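Long-range contact in CRISPR protein (Archaeoglobus fulgidus, PDB 4MJK), which probably serves as a Cas5-type RAMP subunit of an archaeal type I-A Cascade complex, helping to bind CRISPR RNA in defence against foreign nucleic acid: residues 27-37 / 69-80. Residues are numbered along the deposited sequence; the frame is centred on the assembly and turned at random.
Sequences SFYYPPPTTFL and IGWKALNCTPLR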
ATOM      1  N   SER A  27      14.344  -6.790  -5.692  1.00 15.96           N
ATOM      2  CA  SER A  27      12.993  -6.261  -5.490  1.00 14.85           C
ATOM      3  C   SER A  27      12.086  -6.899  -6.549  1.00 16.76           C
ATOM      4  O   SER A  27      12.576  -7.506  -7.510  1.00 13.87           O
ATOM      5  CB  SER A  27      12.982  -4.746  -5.618  1.00 15.80           C
ATOM      6  OG  SER A  27      13.451  -4.357  -6.896  1.00 21.57           O
ATOM      7  N   PHE A  28      10.776  -6.786  -6.371  1.00 13.60           N
ATOM      8  CA  PHE A  28       9.847  -7.537  -7.217  1.00 12.86           C
ATOM      9  C   PHE A  28       8.759  -6.638  -7.771  1.00 10.72           C
ATOM     10  O   PHE A  28       8.067  -5.964  -7.017  1.00  9.66           O
ATOM     11  CB  PHE A  28       9.155  -8.643  -6.418  1.00 10.51           C
ATOM     12  CG  PHE A  28      10.055  -9.763  -5.988  1.00 12.52           C
ATOM     13  CD1 PHE A  28      10.844 -10.437  -6.905  1.00 11.65           C
ATOM     14  CD2 PHE A  28      10.096 -10.157  -4.651  1.00 12.37           C
ATOM     15  CE1 PHE A  28      11.675 -11.478  -6.500  1.00 11.21           C
ATOM     16  CE2 PHE A  28      10.919 -11.191  -4.238  1.00 12.97           C
ATOM     17  CZ  PHE A  28      11.708 -11.853  -5.162  1.00 13.17           C
ATOM     18  N   TYR A  29       8.577  -6.649  -9.084  1.00  9.09           N
ATOM     19  CA  TYR A  29       7.379  -6.032  -9.655  1.00 11.69           C
ATOM     20  C   TYR A  29       6.134  -6.845  -9.252  1.00 10.77           C
ATOM     21  O   TYR A  29       5.070  -6.273  -8.963  1.00 10.32           O
ATOM     22  CB  TYR A  29       7.487  -5.942 -11.181  1.00 10.89           C
ATOM     23  CG  TYR A  29       8.486  -4.926 -11.693  1.00 12.95           C
ATOM     24  CD1 TYR A  29       8.164  -3.573 -11.753  1.00 16.85           C
ATOM     25  CD2 TYR A  29       9.741  -5.323 -12.149  1.00 16.97           C
ATOM     26  CE1 TYR A  29       9.075  -2.636 -12.242  1.00 19.70           C
ATOM     27  CE2 TYR A  29      10.658  -4.392 -12.648  1.00 18.84           C
ATOM     28  CZ  TYR A  29      10.317  -3.055 -12.685  1.00 18.81           C
ATOM     29  OH  TYR A  29      11.204  -2.125 -13.169  1.00 23.47           O
ATOM     30  N   TYR A  30       6.265  -8.175  -9.214  1.00 10.12           N
ATOM     31  CA  TYR A  30       5.112  -9.035  -8.909  1.00 10.33           C
ATOM     32  C   TYR A  30       5.383 -10.067  -7.829  1.00 10.60           C
ATOM     33  O   TYR A  30       6.521 -10.439  -7.596  1.00 10.79           O
ATOM     34  CB  TYR A  30       4.658  -9.792 -10.162  1.00  8.66           C
ATOM     35  CG  TYR A  30       4.073  -8.907 -11.217  1.00 13.66           C
ATOM     36  CD1 TYR A  30       2.789  -8.392 -11.074  1.00 12.07           C
ATOM     37  CD2 TYR A  30       4.802  -8.579 -12.362  1.00 11.23           C
ATOM     38  CE1 TYR A  30       2.244  -7.567 -12.036  1.00 13.93           C
ATOM     39  CE2 TYR A  30       4.263  -7.758 -13.331  1.00 13.21           C
ATOM     40  CZ  TYR A  30       2.970  -7.256 -13.162  1.00 15.86           C
ATOM     41  OH  TYR A  30       2.403  -6.427 -14.116  1.00 14.23           O
ATOM     42  N   PRO A  31       4.320 -10.578  -7.189  1.00 11.72           N
ATOM     43  CA  PRO A  31       4.539 -11.670  -6.236  1.00 11.01           C
ATOM     44  C   PRO A  31       5.199 -12.850  -6.943  1.00 10.10           C
ATOM     45  O   PRO A  31       4.728 -13.257  -8.006  1.00 10.36           O
ATOM     46  CB  PRO A  31       3.114 -12.061  -5.818  1.00 11.82           C
ATOM     47  CG  PRO A  31       2.310 -10.829  -6.040  1.00  9.52           C
ATOM     48  CD  PRO A  31       2.894 -10.227  -7.304  1.00 12.22           C
ATOM     49  N   PRO A  32       6.285 -13.382  -6.371  1.00 11.34           N
ATOM     50  CA  PRO A  32       6.936 -14.552  -6.979  1.00 11.41           C
ATOM     51  C   PRO A  32       5.991 -15.746  -7.103  1.00  9.88           C
ATOM     52  O   PRO A  32       5.064 -15.892  -6.303  1.00 10.28           O
ATOM     53  CB  PRO A  32       8.075 -14.867  -6.004  1.00  9.59           C
ATOM     54  CG  PRO A  32       8.380 -13.519  -5.353  1.00 13.16           C
ATOM     55  CD  PRO A  32       7.027 -12.869  -5.198  1.00  9.84           C
ATOM     56  N   PRO A  33       6.211 -16.592  -8.118  1.00 10.16           N
ATOM     57  CA  PRO A  33       5.340 -17.761  -8.290  1.00 10.35           C
ATOM     58  C   PRO A  33       5.406 -18.753  -7.116  1.00 12.51           C
ATOM     59  O   PRO A  33       4.395 -19.383  -6.829  1.00 13.70           O
ATOM     60  CB  PRO A  33       5.834 -18.394  -9.609  1.00 12.83           C
ATOM     61  CG  PRO A  33       7.201 -17.847  -9.827  1.00 12.24           C
ATOM     62  CD  PRO A  33       7.193 -16.460  -9.206  1.00 10.57           C
ATOM     63  N   THR A  34       6.544 -18.889  -6.438  1.00 12.76           N
ATOM     64  CA  THR A  34       6.539 -19.760  -5.258  1.00 15.17           C
ATOM     65  C   THR A  34       5.725 -19.136  -4.126  1.00 15.98           C
ATOM     66  O   THR A  34       5.202 -19.848  -3.262  1.00 13.27           O
ATOM     67  CB  THR A  34       7.934 -20.126  -4.743  1.00 13.84           C
ATOM     68  OG1 THR A  34       8.716 -18.940  -4.553  1.00 15.66           O
ATOM     69  CG2 THR A  34       8.645 -21.045  -5.744  1.00 18.10           C
ATOM     70  N   THR A  35       5.621 -17.805  -4.134  1.00 13.35           N
ATOM     71  CA  THR A  35       4.814 -17.108  -3.134  1.00 12.06           C
ATOM     72  C   THR A  35       3.325 -17.380  -3.362  1.00 13.49           C
ATOM     73  O   THR A  35       2.578 -17.660  -2.416  1.00 13.25           O
ATOM     74  CB  THR A  35       5.126 -15.594  -3.105  1.00 15.45           C
ATOM     75  OG1 THR A  35       6.510 -15.411  -2.760  1.00 13.91           O
ATOM     76  CG2 THR A  35       4.266 -14.870  -2.072  1.00 15.31           C
ATOM     77  N   PHE A  36       2.901 -17.314  -4.621  1.00 11.85           N
ATOM     78  CA  PHE A  36       1.535 -17.652  -4.985  1.00 12.50           C
ATOM     79  C   PHE A  36       1.248 -19.111  -4.661  1.00 14.16           C
ATOM     80  O   PHE A  36       0.192 -19.433  -4.109  1.00 14.16           O
ATOM     81  CB  PHE A  36       1.283 -17.417  -6.476  1.00 12.27           C
ATOM     82  CG  PHE A  36      -0.135 -17.664  -6.875  1.00 13.71           C
ATOM     83  CD1 PHE A  36      -1.073 -16.637  -6.820  1.00 13.25           C
ATOM     84  CD2 PHE A  36      -0.553 -18.929  -7.250  1.00 13.42           C
ATOM     85  CE1 PHE A  36      -2.389 -16.862  -7.165  1.00 14.02           C
ATOM     86  CE2 PHE A  36      -1.872 -19.158  -7.598  1.00 14.70           C
ATOM     87  CZ  PHE A  36      -2.793 -18.131  -7.551  1.00 12.14           C
ATOM     88  N   LEU A  37       2.182 -19.998  -5.008  1.00 13.25           N
ATOM     89  CA  LEU A  37       2.013 -21.424  -4.696  1.00 15.26           C
ATOM     90  C   LEU A  37       1.967 -21.682  -3.190  1.00 16.30           C
ATOM     91  O   LEU A  37       1.230 -22.543  -2.738  1.00 17.55           O
ATOM     92  CB  LEU A  37       3.113 -22.278  -5.343  1.00 15.57           C
ATOM     93  CG  LEU A  37       2.992 -22.440  -6.862  1.00 20.24           C
ATOM     94  CD1 LEU A  37       4.200 -23.155  -7.419  1.00 25.80           C
ATOM     95  CD2 LEU A  37       1.697 -23.172  -7.257  1.00 21.51           C
ATOM     96  N   ILE A  69       2.966 -21.566 -14.818  1.00 10.55           N
ATOM     97  CA  ILE A  69       2.377 -20.521 -13.997  1.00  9.00           C
ATOM     98  C   ILE A  69       2.778 -19.178 -14.555  1.00 11.68           C
ATOM     99  O   ILE A  69       3.966 -18.866 -14.637  1.00 12.67           O
ATOM    100  CB  ILE A  69       2.778 -20.629 -12.512  1.00 13.81           C
ATOM    101  CG1 ILE A  69       2.194 -19.443 -11.724  1.00  9.63           C
ATOM    102  CG2 ILE A  69       4.288 -20.691 -12.358  1.00 11.21           C
ATOM    103  CD1 ILE A  69       2.320 -19.597 -10.198  1.00 12.47           C
ATOM    104  N   GLY A  70       1.782 -18.410 -14.981  1.00 11.44           N
ATOM    105  CA  GLY A  70       1.988 -17.079 -15.537  1.00  8.89           C
ATOM    106  C   GLY A  70       0.939 -16.141 -14.970  1.00  9.95           C
ATOM    107  O   GLY A  70      -0.053 -16.592 -14.391  1.00  9.04           O
ATOM    108  N   TRP A  71       1.142 -14.839 -15.134  1.00  8.08           N
ATOM    109  CA  TRP A  71       0.230 -13.866 -14.566  1.00  8.92           C
ATOM    110  C   TRP A  71       0.334 -12.573 -15.343  1.00  9.96           C
ATOM    111  O   TRP A  71       1.309 -12.347 -16.064  1.00  6.85           O
ATOM    112  CB  TRP A  71       0.559 -13.608 -13.086  1.00  7.28           C
ATOM    113  CG  TRP A  71       1.982 -13.155 -12.874  1.00  8.61           C
ATOM    114  CD1 TRP A  71       2.435 -11.866 -12.780  1.00 10.26           C
ATOM    115  CD2 TRP A  71       3.141 -13.994 -12.775  1.00  8.31           C
ATOM    116  NE1 TRP A  71       3.803 -11.856 -12.616  1.00 10.56           N
ATOM    117  CE2 TRP A  71       4.256 -13.155 -12.616  1.00  8.96           C
ATOM    118  CE3 TRP A  71       3.335 -15.382 -12.803  1.00  8.10           C
ATOM    119  CZ2 TRP A  71       5.546 -13.647 -12.465  1.00  8.99           C
ATOM    120  CZ3 TRP A  71       4.625 -15.874 -12.655  1.00 10.91           C
ATOM    121  CH2 TRP A  71       5.713 -15.007 -12.496  1.00  9.69           C
ATOM    122  N   LYS A  72      -0.695 -11.739 -15.203  1.00  9.44           N
ATOM    123  CA  LYS A  72      -0.717 -10.423 -15.817  1.00 10.82           C
ATOM    124  C   LYS A  72      -1.622  -9.494 -15.022  1.00 10.53           C
ATOM    125  O   LYS A  72      -2.591  -9.937 -14.396  1.00 10.70           O
ATOM    126  CB  LYS A  72      -1.198 -10.502 -17.271  1.00 11.65           C
ATOM    127  CG  LYS A  72      -2.639 -10.925 -17.407  1.00 10.46           C
ATOM    128  CD  LYS A  72      -3.016 -11.188 -18.855  1.00 12.82           C
ATOM    129  CE  LYS A  72      -4.456 -11.687 -18.948  1.00 15.67           C
ATOM    130  NZ  LYS A  72      -4.896 -11.988 -20.367  1.00 21.78           N
ATOM    131  N   ALA A  73      -1.295  -8.207 -15.046  1.00 11.10           N
ATOM    132  CA  ALA A  73      -2.103  -7.194 -14.382  1.00 15.01           C
ATOM    133  C   ALA A  73      -3.339  -6.996 -15.236  1.00 13.46           C
ATOM    134  O   ALA A  73      -3.251  -7.095 -16.447  1.00 13.35           O
ATOM    135  CB  ALA A  73      -1.321  -5.881 -14.255  1.00 12.06           C
ATOM    136  N   LEU A  74      -4.485  -6.754 -14.602  1.00 13.24           N
ATOM    137  CA  LEU A  74      -5.714  -6.450 -15.318  1.00 14.10           C
ATOM    138  C   LEU A  74      -5.968  -4.952 -15.334  1.00 15.03           C
ATOM    139  O   LEU A  74      -6.558  -4.429 -16.274  1.00 18.22           O
ATOM    140  CB  LEU A  74      -6.908  -7.182 -14.674  1.00 15.81           C
ATOM    141  CG  LEU A  74      -6.740  -8.714 -14.651  1.00 16.63           C
ATOM    142  CD1 LEU A  74      -7.864  -9.420 -13.885  1.00 18.13           C
ATOM    143  CD2 LEU A  74      -6.636  -9.245 -16.065  1.00 14.51           C
ATOM    144  N   ASN A  75      -5.519  -4.247 -14.305  1.00 12.69           N
ATOM    145  CA  ASN A  75      -5.870  -2.834 -14.189  1.00 16.05           C
ATOM    146  C   ASN A  75      -4.892  -2.049 -13.326  1.00 15.67           C
ATOM    147  O   ASN A  75      -5.252  -1.038 -12.735  1.00 15.22           O
ATOM    148  CB  ASN A  75      -7.261  -2.698 -13.569  1.00 15.17           C
ATOM    149  CG  ASN A  75      -7.269  -3.095 -12.111  1.00 18.37           C
ATOM    150  OD1 ASN A  75      -6.368  -3.803 -11.655  1.00 16.03           O
ATOM    151  ND2 ASN A  75      -8.250  -2.617 -11.361  1.00 20.01           N
ATOM    152  N   CYS A  76      -3.657  -2.516 -13.229  1.00 12.70           N
ATOM    153  CA  CYS A  76      -2.742  -1.898 -12.285  1.00 14.76           C
ATOM    154  C   CYS A  76      -1.304  -1.960 -12.767  1.00 15.36           C
ATOM    155  O   CYS A  76      -0.966  -2.687 -13.714  1.00 13.15           O
ATOM    156  CB  CYS A  76      -2.880  -2.536 -10.890  1.00 12.92           C
ATOM    157  SG  CYS A  76      -2.406  -4.293 -10.791  1.00 14.23           S
ATOM    158  N   THR A  77      -0.465  -1.170 -12.110  1.00 13.28           N
ATOM    159  CA  THR A  77       0.946  -1.106 -12.441  1.00 14.00           C
ATOM    160  C   THR A  77       1.720  -1.118 -11.102  1.00 13.95           C
ATOM    161  O   THR A  77       1.348  -0.425 -10.143  1.00 14.38           O
ATOM    162  CB  THR A  77       1.244   0.163 -13.294  1.00 18.45           C
ATOM    163  OG1 THR A  77       2.520   0.040 -13.953  1.00 25.23           O
ATOM    164  CG2 THR A  77       1.252   1.389 -12.426  1.00 18.57           C
ATOM    165  N   PRO A  78       2.776  -1.934 -11.012  1.00 14.04           N
ATOM    166  CA  PRO A  78       3.496  -2.040  -9.728  1.00 10.54           C
ATOM    167  C   PRO A  78       4.370  -0.828  -9.458  1.00 14.08           C
ATOM    168  O   PRO A  78       4.902  -0.209 -10.383  1.00 16.18           O
ATOM    169  CB  PRO A  78       4.383  -3.275  -9.912  1.00 12.54           C
ATOM    170  CG  PRO A  78       3.869  -3.959 -11.202  1.00 14.94           C
ATOM    171  CD  PRO A  78       3.305  -2.857 -12.028  1.00 14.38           C
ATOM    172  N   LEU A  79       4.523  -0.479  -8.190  1.00 11.20           N
ATOM    173  CA  LEU A  79       5.416   0.612  -7.834  1.00 13.36           C
ATOM    174  C   LEU A  79       6.269   0.084  -6.693  1.00 11.83           C
ATOM    175  O   LEU A  79       5.803  -0.014  -5.568  1.00 11.85           O
ATOM    176  CB  LEU A  79       4.602   1.846  -7.404  1.00 13.77           C
ATOM    177  CG  LEU A  79       5.396   3.072  -6.955  1.00 16.76           C
ATOM    178  CD1 LEU A  79       6.189   3.654  -8.116  1.00 20.43           C
ATOM    179  CD2 LEU A  79       4.462   4.140  -6.342  1.00 19.97           C
ATOM    180  N   ARG A  80       7.499  -0.312  -7.000  1.00 10.54           N
ATOM    181  CA  ARG A  80       8.352  -0.936  -5.999  1.00 13.65           C
ATOM    182  C   ARG A  80       8.806   0.127  -5.011  1.00 15.24           C
ATOM    183  O   ARG A  80       8.965   1.291  -5.380  1.00 13.53           O
ATOM    184  CB  ARG A  80       9.558  -1.593  -6.664  1.00 12.95           C
ATOM    185  CG  ARG A  80       9.183  -2.648  -7.687  1.00 13.89           C
ATOM    186  CD  ARG A  80      10.401  -3.050  -8.493  1.00 15.74           C
ATOM    187  NE  ARG A  80      10.941  -1.914  -9.232  1.00 16.47           N
ATOM    188  CZ  ARG A  80      12.157  -1.882  -9.765  1.00 25.89           C
ATOM    189  NH1 ARG A  80      12.969  -2.931  -9.639  1.00 24.17           N
ATOM    190  NH2 ARG A  80      12.569  -0.799 -10.414  1.00 23.90           N
TER
HETATM  191  O   HOH W   1       1.309  -3.980 -14.683  1.00 10.47           O
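In this Cas5-family fold, the proline-rich loop leading into helix 33-46 packs on strand 66-73 of the six-stranded antiparallel sheet and on strand 76-80, an outer strand of the separate three-stranded sheet, and Tyr30 fills the angle between them. Its ring is gripped from both faces. On one, the indole of Trp71 comes in edge first, an offset edge-to-face pair with the planes at 67° and NE1 of Trp71 3.3 Å from CG of Tyr30. On the other, Pro78 puts its CG over the face, 4.2 Å from the Tyr30 ring centroid, in a CH-pi contact. A chi1 of 57° swings the Trp71 indole across the strand, beneath Tyr30 and Pro33; its far end, CH2, reaches 3.9 Å from Pro33 CD. Further along, Ile69 CD1 packs under the first helical turn, 3.8 Å from Pro33 CB, with Phe36 and Leu37 beside it.

At the other end, Arg80 bends at chi3 (-62°) and lays its guanidinium nearly flat on Tyr29, centres 4.2 Å apart and displaced toward the hydroxyl end, while its CD sits over the ring centre. NH1 adds a weak hydrogen bond to Ser27 OG (3.1 Å), and NH2 makes a salt bridge to Asp83, beyond the two segments.

The buried Tyr30 hydroxyl is held by the carbonyl O of Pro231 and by a water that donates both to it and to Cys76 O. Its polar tip is thus satisfied while the ring stays clamped between the indole edge and the proline; at Arg80, the off-centre cation-pi contact and the carboxylate of Asp83 probably both steady the positive charge.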